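Long-range contacts in probable hydrolase (Pseudomonas aeruginosa, PDB 7AL6), which is of unknown function but adopts the alpha/beta hydrolase fold and is probably a hydrolase, possibly a lipolytic enzyme: residues 230-235 against 257-262; 126-131 against 243-248. All coordinates share one frame; numbering follows the deposited sequence.

Contact 1. Residues 230-235 against 257-262; sequences SLVLAE and HHLPGG
His257 joins Leu231 and Leu233 in the regular bonding of two parallel strands: its N donates to Leu231 O at 2.9 Å, and its O accepts from Leu233 N, also at 2.9 Å. Two residues further along each strand, Leu259 N reaches Leu233 O at 2.9 Å with a nearly straight N-H...O angle of 171°. The last bond, Glu235 N to Leu259 O at 2.7 Å, is bent to 133°. In the conformer described, one of two, a water joins Glu235 OE2 and Gly261 N, a link to be taken with caution.

Side chains also meet on both faces. Val232 CG1, set anti to the backbone N, meets Leu259 CD1 at 4.0 Å, a contact between branched aliphatic side chains that suits a face covered by Leu265. On the other face Leu233 and His258 lie side by side, and Leu233 CD1 approaches His258 NE2 to 3.6 Å, a methyl lying obliquely against an imidazole. The methyl of Ala234 comes unusually near Gly262 O, at 3.1 Å, a value whose exactness is doubtful; a small residue probably suits the place, while the positive phi of Gly261 (114°) here calls for glycine. Such a loop after the last strand carries the catalytic histidine in this fold, here probably His263.

Strand 255-259 is outermost in this chain's sheet, and strand 229-234 separates it from strand 119-125. Helix 270-284 packs on Ser230 and Val232, Leu265 touches Val232 and Leu259, and helix 245-250 covers Leu231, Leu233 and His258 from the other face.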
ATOM      1  N   SER A 230     -37.623  -6.026   8.831  1.00 26.01           N
ATOM      2  CA  SER A 230     -38.074  -7.410   8.896  1.00 25.10           C
ATOM      3  C   SER A 230     -36.960  -8.284   9.471  1.00 30.94           C
ATOM      4  O   SER A 230     -35.871  -8.404   8.884  1.00 28.36           O
ATOM      5  CB  SER A 230     -38.483  -7.886   7.518  1.00 29.05           C
ATOM      6  OG  SER A 230     -39.035  -9.201   7.569  1.00 26.70           O
ATOM      7  N   LEU A 231     -37.225  -8.895  10.612  1.00 23.63           N
ATOM      8  CA  LEU A 231     -36.265  -9.760  11.275  1.00 20.79           C
ATOM      9  C   LEU A 231     -36.682 -11.234  11.249  1.00 37.12           C
ATOM     10  O   LEU A 231     -37.774 -11.607  11.720  1.00 31.46           O
ATOM     11  CB  LEU A 231     -36.050  -9.302  12.708  1.00 25.32           C
ATOM     12  CG  LEU A 231     -35.127 -10.163  13.562  1.00 31.28           C
ATOM     13  CD1 LEU A 231     -33.676 -10.243  13.068  1.00 30.90           C
ATOM     14  CD2 LEU A 231     -35.185  -9.600  14.949  1.00 31.14           C
ATOM     15  N   VAL A 232     -35.775 -12.085  10.763  1.00 32.19           N
ATOM     16  CA  VAL A 232     -35.974 -13.537  10.764  1.00 25.63           C
ATOM     17  C   VAL A 232     -35.158 -14.135  11.891  1.00 30.61           C
ATOM     18  O   VAL A 232     -33.970 -13.817  12.063  1.00 27.96           O
ATOM     19  CB  VAL A 232     -35.603 -14.163   9.419  1.00 31.06           C
ATOM     20  CG1 VAL A 232     -35.449 -15.694   9.570  1.00 33.66           C
ATOM     21  CG2 VAL A 232     -36.671 -13.804   8.392  1.00 31.09           C
ATOM     22  N   LEU A 233     -35.802 -15.007  12.663  1.00 31.30           N
ATOM     23  CA  LEU A 233     -35.236 -15.606  13.865  1.00 29.40           C
ATOM     24  C   LEU A 233     -35.252 -17.110  13.676  1.00 35.30           C
ATOM     25  O   LEU A 233     -36.322 -17.683  13.474  1.00 30.02           O
ATOM     26  CB  LEU A 233     -36.057 -15.227  15.097  1.00 36.02           C
ATOM     27  CG  LEU A 233     -36.056 -13.712  15.296  1.00 42.30           C
ATOM     28  CD1 LEU A 233     -37.217 -13.280  16.136  1.00 44.09           C
ATOM     29  CD2 LEU A 233     -34.728 -13.322  15.929  1.00 32.46           C
ATOM     30  N   ALA A 234     -34.068 -17.701  13.648  1.00 34.73           N
ATOM     31  CA  ALA A 234     -33.869 -19.145  13.454  1.00 37.37           C
ATOM     32  C   ALA A 234     -34.222 -19.845  14.767  1.00 29.18           C
ATOM     33  O   ALA A 234     -33.640 -19.473  15.755  1.00 31.61           O
ATOM     34  CB  ALA A 234     -32.455 -19.433  13.049  1.00 30.74           C
ATOM     35  N   GLU A 235     -34.997 -20.919  14.729  1.00 31.94           N
ATOM     36  CA  GLU A 235     -35.373 -21.560  16.092  0.52 37.08           C
ATOM     37  C   GLU A 235     -34.147 -22.053  16.994  1.00 34.99           C
ATOM     38  O   GLU A 235     -33.977 -22.025  18.240  1.00 37.87           O
ATOM     39  CB  GLU A 235     -36.076 -22.874  15.770  0.52 38.24           C
ATOM     40  CG  GLU A 235     -36.554 -23.611  17.007  0.52 46.30           C
ATOM     41  CD  GLU A 235     -37.476 -24.791  16.753  0.52 45.24           C
ATOM     42  OE1 GLU A 235     -37.787 -25.511  17.722  0.52 55.30           O
ATOM     43  OE2 GLU A 235     -37.890 -24.988  15.602  0.52 42.64           O
ATOM     44  N   HIS A 257     -40.266 -12.872  12.313  1.00 31.57           N
ATOM     45  CA  HIS A 257     -40.739 -14.135  11.763  1.00 28.25           C
ATOM     46  C   HIS A 257     -39.877 -15.249  12.325  1.00 34.41           C
ATOM     47  O   HIS A 257     -38.651 -15.243  12.166  1.00 36.44           O
ATOM     48  CB  HIS A 257     -40.732 -14.118  10.231  1.00 31.62           C
ATOM     49  CG  HIS A 257     -41.889 -13.364   9.647  1.00 30.24           C
ATOM     50  ND1 HIS A 257     -41.896 -11.990   9.515  1.00 33.57           N
ATOM     51  CD2 HIS A 257     -43.109 -13.787   9.240  1.00 34.61           C
ATOM     52  CE1 HIS A 257     -43.060 -11.602   9.036  1.00 34.82           C
ATOM     53  NE2 HIS A 257     -43.806 -12.675   8.841  1.00 39.30           N
ATOM     54  N   HIS A 258     -40.513 -16.164  13.041  1.00 34.09           N
ATOM     55  CA  HIS A 258     -39.829 -17.275  13.676  1.00 29.39           C
ATOM     56  C   HIS A 258     -39.852 -18.434  12.709  1.00 28.60           C
ATOM     57  O   HIS A 258     -40.931 -18.852  12.277  1.00 31.88           O
ATOM     58  CB  HIS A 258     -40.529 -17.678  14.971  1.00 36.54           C
ATOM     59  CG  HIS A 258     -40.412 -16.647  16.020  1.00 27.38           C
ATOM     60  ND1 HIS A 258     -41.316 -15.609  16.138  1.00 27.82           N
ATOM     61  CD2 HIS A 258     -39.427 -16.407  16.912  1.00 26.47           C
ATOM     62  CE1 HIS A 258     -40.926 -14.819  17.122  1.00 32.92           C
ATOM     63  NE2 HIS A 258     -39.780 -15.268  17.595  1.00 35.50           N
ATOM     64  N   LEU A 259     -38.680 -18.962  12.372  1.00 27.30           N
ATOM     65  CA  LEU A 259     -38.644 -20.051  11.407  1.00 30.42           C
ATOM     66  C   LEU A 259     -37.724 -21.149  11.902  1.00 25.23           C
ATOM     67  O   LEU A 259     -36.847 -20.917  12.744  1.00 32.61           O
ATOM     68  CB  LEU A 259     -38.159 -19.571  10.030  1.00 33.06           C
ATOM     69  CG  LEU A 259     -39.083 -18.640   9.258  1.00 33.78           C
ATOM     70  CD1 LEU A 259     -38.338 -18.034   8.060  1.00 33.66           C
ATOM     71  CD2 LEU A 259     -40.272 -19.429   8.798  1.00 37.20           C
ATOM     72  N   PRO A 260     -37.905 -22.356  11.411  1.00 32.16           N
ATOM     73  CA  PRO A 260     -37.058 -23.463  11.880  1.00 38.61           C
ATOM     74  C   PRO A 260     -35.649 -23.347  11.324  1.00 36.67           C
ATOM     75  O   PRO A 260     -35.380 -22.626  10.352  1.00 34.64           O
ATOM     76  CB  PRO A 260     -37.762 -24.712  11.346  1.00 35.63           C
ATOM     77  CG  PRO A 260     -38.640 -24.243  10.266  1.00 34.72           C
ATOM     78  CD  PRO A 260     -38.875 -22.766  10.381  1.00 28.38           C
ATOM     79  N   GLY A 261     -34.740 -24.062  11.959  1.00 35.31           N
ATOM     80  CA  GLY A 261     -33.416 -24.265  11.398  1.00 38.53           C
ATOM     81  C   GLY A 261     -32.361 -23.609  12.244  1.00 35.35           C
ATOM     82  O   GLY A 261     -32.627 -23.077  13.331  1.00 34.92           O
ATOM     83  N   GLY A 262     -31.139 -23.624  11.717  1.00 32.83           N
ATOM     84  CA  GLY A 262     -29.994 -23.052  12.398  1.00 29.21           C
ATOM     85  C   GLY A 262     -29.716 -21.598  12.011  1.00 24.25           C
ATOM     86  O   GLY A 262     -30.459 -20.954  11.278  1.00 26.62           O
TER
HETATM   87  O   HOH W   1     -35.690 -25.888  14.140  1.00 36.99           O

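Contact 2. Residues 126-131 against 243-248; sequences DGLIPY and PRMRAL
Two residues before Leu128, whose side chain meets Met245 and Leu248, Asp126 OD2 is gripped by two hydrogen bonds, with His263 ND1 and with Met238 N, while the amide of Ala234 binds OD1; both side-chain oxygens thus have partners, which should hold the group in one orientation towards the histidine. In the alpha/beta hydrolase fold this is consistent with a charge relay, and Asp126 is probably the acid of a Ser-His-Asp triad with Ser102 and His263.

The contact itself is wholly apolar and small, with 140 Å² buried. It joins the loop that leaves strand 119-125 to helix 245-250. Leu128 and Ile129 reach out from the loop with their branch ends, and Met245 and Leu248, three residues apart and so close together on one side of the helix, receive them. Leu128 crosses Met245 at an angle, and its CD2 lies 3.8 Å from Met245 CE. The flexible thioether suits this place: bends at chi2 (-64°) and chi3 (-39°) fold its chain, and the terminal methyl comes nearer the loop than the direction of its first bond would suggest. Ile129 CD1, anti to CA (chi2 168°), extends towards the helix and passes Met245 SD at 4.3 Å.

Hydrophobic neighbours continue the cluster: Leu128 also packs on Val109, Leu252 and Phe254, Ile129 rests on Ala218 and Val222 of helix 215-223, and Met245 touches Leu239.

A single methyl, Leu248 CD2, serves both loop residues: it lies 4.1 Å from Leu128 CD2 and 4.3 Å from Ile129 CD1.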
ATOM      1  N   ASP A 126     -31.294 -13.404  11.603  1.00 28.37           N
ATOM      2  CA  ASP A 126     -30.711 -13.933  12.851  1.00 24.48           C
ATOM      3  C   ASP A 126     -29.561 -13.090  13.395  1.00 26.26           C
ATOM      4  O   ASP A 126     -28.622 -13.672  13.832  1.00 28.36           O
ATOM      5  CB  ASP A 126     -30.266 -15.370  12.635  1.00 29.67           C
ATOM      6  CG  ASP A 126     -30.483 -16.223  13.862  1.00 39.12           C
ATOM      7  OD1 ASP A 126     -31.551 -16.145  14.402  1.00 31.12           O
ATOM      8  OD2 ASP A 126     -29.571 -16.906  14.252  1.00 30.19           O
ATOM      9  N   GLY A 127     -29.652 -11.776  13.330  1.00 28.76           N
ATOM     10  CA  GLY A 127     -28.656 -10.854  13.888  1.00 25.61           C
ATOM     11  C   GLY A 127     -29.282  -9.525  14.212  1.00 20.38           C
ATOM     12  O   GLY A 127     -30.183  -9.154  13.529  1.00 28.01           O
ATOM     13  N   LEU A 128     -28.774  -8.832  15.208  1.00 25.21           N
ATOM     14  CA  LEU A 128     -29.271  -7.530  15.598  1.00 36.05           C
ATOM     15  C   LEU A 128     -28.188  -6.640  16.188  1.00 27.20           C
ATOM     16  O   LEU A 128     -27.871  -5.560  15.640  1.00 29.77           O
ATOM     17  CB  LEU A 128     -30.410  -7.708  16.606  1.00 33.20           C
ATOM     18  CG  LEU A 128     -31.105  -6.397  16.955  1.00 36.92           C
ATOM     19  CD1 LEU A 128     -31.778  -5.878  15.673  1.00 38.90           C
ATOM     20  CD2 LEU A 128     -32.125  -6.542  18.038  1.00 42.64           C
ATOM     21  N   ILE A 129     -27.609  -7.063  17.307  1.00 26.09           N
ATOM     22  CA  ILE A 129     -26.628  -6.226  17.993  1.00 25.62           C
ATOM     23  C   ILE A 129     -25.359  -7.037  18.192  1.00 28.26           C
ATOM     24  O   ILE A 129     -25.389  -8.273  18.189  1.00 27.77           O
ATOM     25  CB  ILE A 129     -27.149  -5.719  19.356  1.00 37.08           C
ATOM     26  CG1 ILE A 129     -27.770  -6.865  20.136  1.00 37.97           C
ATOM     27  CG2 ILE A 129     -28.174  -4.586  19.161  1.00 43.11           C
ATOM     28  CD1 ILE A 129     -28.037  -6.520  21.599  1.00 41.71           C
ATOM     29  N   PRO A 130     -24.234  -6.366  18.421  1.00 26.61           N
ATOM     30  CA  PRO A 130     -22.996  -7.100  18.702  1.00 32.40           C
ATOM     31  C   PRO A 130     -22.886  -7.459  20.175  1.00 45.69           C
ATOM     32  O   PRO A 130     -23.730  -7.041  20.981  1.00 35.90           O
ATOM     33  CB  PRO A 130     -21.915  -6.095  18.300  1.00 29.50           C
ATOM     34  CG  PRO A 130     -22.541  -4.747  18.725  1.00 28.04           C
ATOM     35  CD  PRO A 130     -24.012  -4.904  18.385  1.00 29.92           C
ATOM     36  N   TYR A 131     -21.836  -8.209  20.526  1.00 44.13           N
ATOM     37  CA  TYR A 131     -21.401  -8.307  21.918  1.00 43.20           C
ATOM     38  C   TYR A 131     -20.886  -6.962  22.402  1.00 41.16           C
ATOM     39  O   TYR A 131     -20.204  -6.240  21.669  1.00 37.84           O
ATOM     40  CB  TYR A 131     -20.315  -9.371  22.067  1.00 48.35           C
ATOM     41  CG  TYR A 131     -20.835 -10.783  21.963  1.00 53.04           C
ATOM     42  CD1 TYR A 131     -22.034 -11.148  22.570  1.00 65.36           C
ATOM     43  CD2 TYR A 131     -20.145 -11.745  21.249  1.00 62.18           C
ATOM     44  CE1 TYR A 131     -22.533 -12.440  22.470  1.00 69.30           C
ATOM     45  CE2 TYR A 131     -20.628 -13.046  21.152  1.00 73.21           C
ATOM     46  CZ  TYR A 131     -21.827 -13.384  21.762  1.00 77.06           C
ATOM     47  OH  TYR A 131     -22.330 -14.666  21.673  1.00 92.74           O
ATOM     48  N   PRO A 243     -31.660 -16.189  25.165  1.00 78.45           N
ATOM     49  CA  PRO A 243     -33.083 -15.959  25.392  1.00 77.74           C
ATOM     50  C   PRO A 243     -33.386 -14.600  26.027  1.00 75.54           C
ATOM     51  O   PRO A 243     -34.518 -14.298  26.201  1.00 82.79           O
ATOM     52  CB  PRO A 243     -33.509 -17.091  26.328  1.00 80.49           C
ATOM     53  CG  PRO A 243     -32.239 -17.452  27.041  1.00 89.55           C
ATOM     54  CD  PRO A 243     -31.153 -17.258  26.009  1.00 81.97           C
ATOM     55  N   ARG A 244     -32.364 -13.847  26.428  1.00 72.47           N
ATOM     56  CA  ARG A 244     -32.503 -12.458  26.946  1.00 72.73           C
ATOM     57  C   ARG A 244     -32.974 -11.526  25.812  1.00 74.31           C
ATOM     58  O   ARG A 244     -33.640 -10.535  26.088  1.00 61.01           O
ATOM     59  CB  ARG A 244     -31.194 -12.007  27.588  1.00 72.54           C
ATOM     60  CG  ARG A 244     -31.223 -12.078  29.107  1.00 87.59           C
ATOM     61  CD  ARG A 244     -30.034 -11.419  29.788  1.00 93.82           C
ATOM     62  NE  ARG A 244     -29.824 -10.028  29.412  1.00104.38           N
ATOM     63  CZ  ARG A 244     -28.634  -9.441  29.366  1.00103.98           C
ATOM     64  NH1 ARG A 244     -28.527  -8.175  29.007  1.00 95.87           N
ATOM     65  NH2 ARG A 244     -27.554 -10.119  29.697  1.00 92.78           N
ATOM     66  N   MET A 245     -32.621 -11.844  24.572  1.00 68.41           N
ATOM     67  CA  MET A 245     -32.983 -11.101  23.351  1.00 61.80           C
ATOM     68  C   MET A 245     -34.503 -11.019  23.209  1.00 60.48           C
ATOM     69  O   MET A 245     -34.976 -10.000  22.743  1.00 47.59           O
ATOM     70  CB  MET A 245     -32.448 -11.850  22.130  1.00 60.73           C
ATOM     71  CG  MET A 245     -31.029 -11.500  21.769  1.00 69.47           C
ATOM     72  SD  MET A 245     -30.821  -9.797  21.280  1.00 59.53           S
ATOM     73  CE  MET A 245     -32.326  -9.569  20.351  1.00 52.23           C
ATOM     74  N   ARG A 246     -35.232 -12.064  23.590  1.00 57.49           N
ATOM     75  CA  ARG A 246     -36.689 -12.161  23.347  1.00 52.72           C
ATOM     76  C   ARG A 246     -37.400 -10.961  23.962  1.00 50.86           C
ATOM     77  O   ARG A 246     -38.259 -10.414  23.314  1.00 50.68           O
ATOM     78  CB  ARG A 246     -37.159 -13.496  23.917  1.00 67.39           C
ATOM     79  CG  ARG A 246     -38.658 -13.719  23.891  1.00 68.97           C
ATOM     80  CD  ARG A 246     -38.952 -15.186  24.099  1.00 73.33           C
ATOM     81  NE  ARG A 246     -39.785 -15.640  23.011  1.00 85.59           N
ATOM     82  CZ  ARG A 246     -39.396 -16.441  22.033  1.00 89.98           C
ATOM     83  NH1 ARG A 246     -40.257 -16.764  21.090  1.00 76.53           N
ATOM     84  NH2 ARG A 246     -38.172 -16.932  22.001  1.00 82.75           N
ATOM     85  N   ALA A 247     -37.009 -10.533  25.147  1.00 46.43           N
ATOM     86  CA  ALA A 247     -37.628  -9.376  25.790  1.00 48.57           C
ATOM     87  C   ALA A 247     -37.232  -8.074  25.103  1.00 43.52           C
ATOM     88  O   ALA A 247     -38.039  -7.144  25.005  1.00 46.10           O
ATOM     89  CB  ALA A 247     -37.235  -9.320  27.265  1.00 53.08           C
ATOM     90  N   LEU A 248     -35.994  -7.968  24.629  1.00 48.99           N
ATOM     91  CA  LEU A 248     -35.649  -6.780  23.857  1.00 46.64           C
ATOM     92  C   LEU A 248     -36.514  -6.685  22.604  1.00 36.55           C
ATOM     93  O   LEU A 248     -37.100  -5.630  22.316  1.00 39.71           O
ATOM     94  CB  LEU A 248     -34.173  -6.789  23.482  1.00 44.78           C
ATOM     95  CG  LEU A 248     -33.784  -5.674  22.523  1.00 36.69           C
ATOM     96  CD1 LEU A 248     -34.017  -4.285  23.124  1.00 38.91           C
ATOM     97  CD2 LEU A 248     -32.300  -5.922  22.082  1.00 37.71           C
TER

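How the contacts relate
Contact 1 is a strand pairing at the margin of the central sheet, buried from Ser230 to Ala234, with Glu235 exposed, against a more open 257-262; contact 2 is a partly buried cluster between a loop and a helix beside the sheet. Backbone hydrogen bonds carry the first, methyl and sulfur contacts the second. Their centres are 13 Å apart, and they meet at Asp126, whose N lies 2.7 Å from Val232 O, a probable hydrogen bond extending strand pairing into the loop. Leu231 CD1 also packs against Gly127 O. Helix 245-250 precedes strand 255-259 in the chain, so both contacts draw on the same helix-strand unit around the presumed triad.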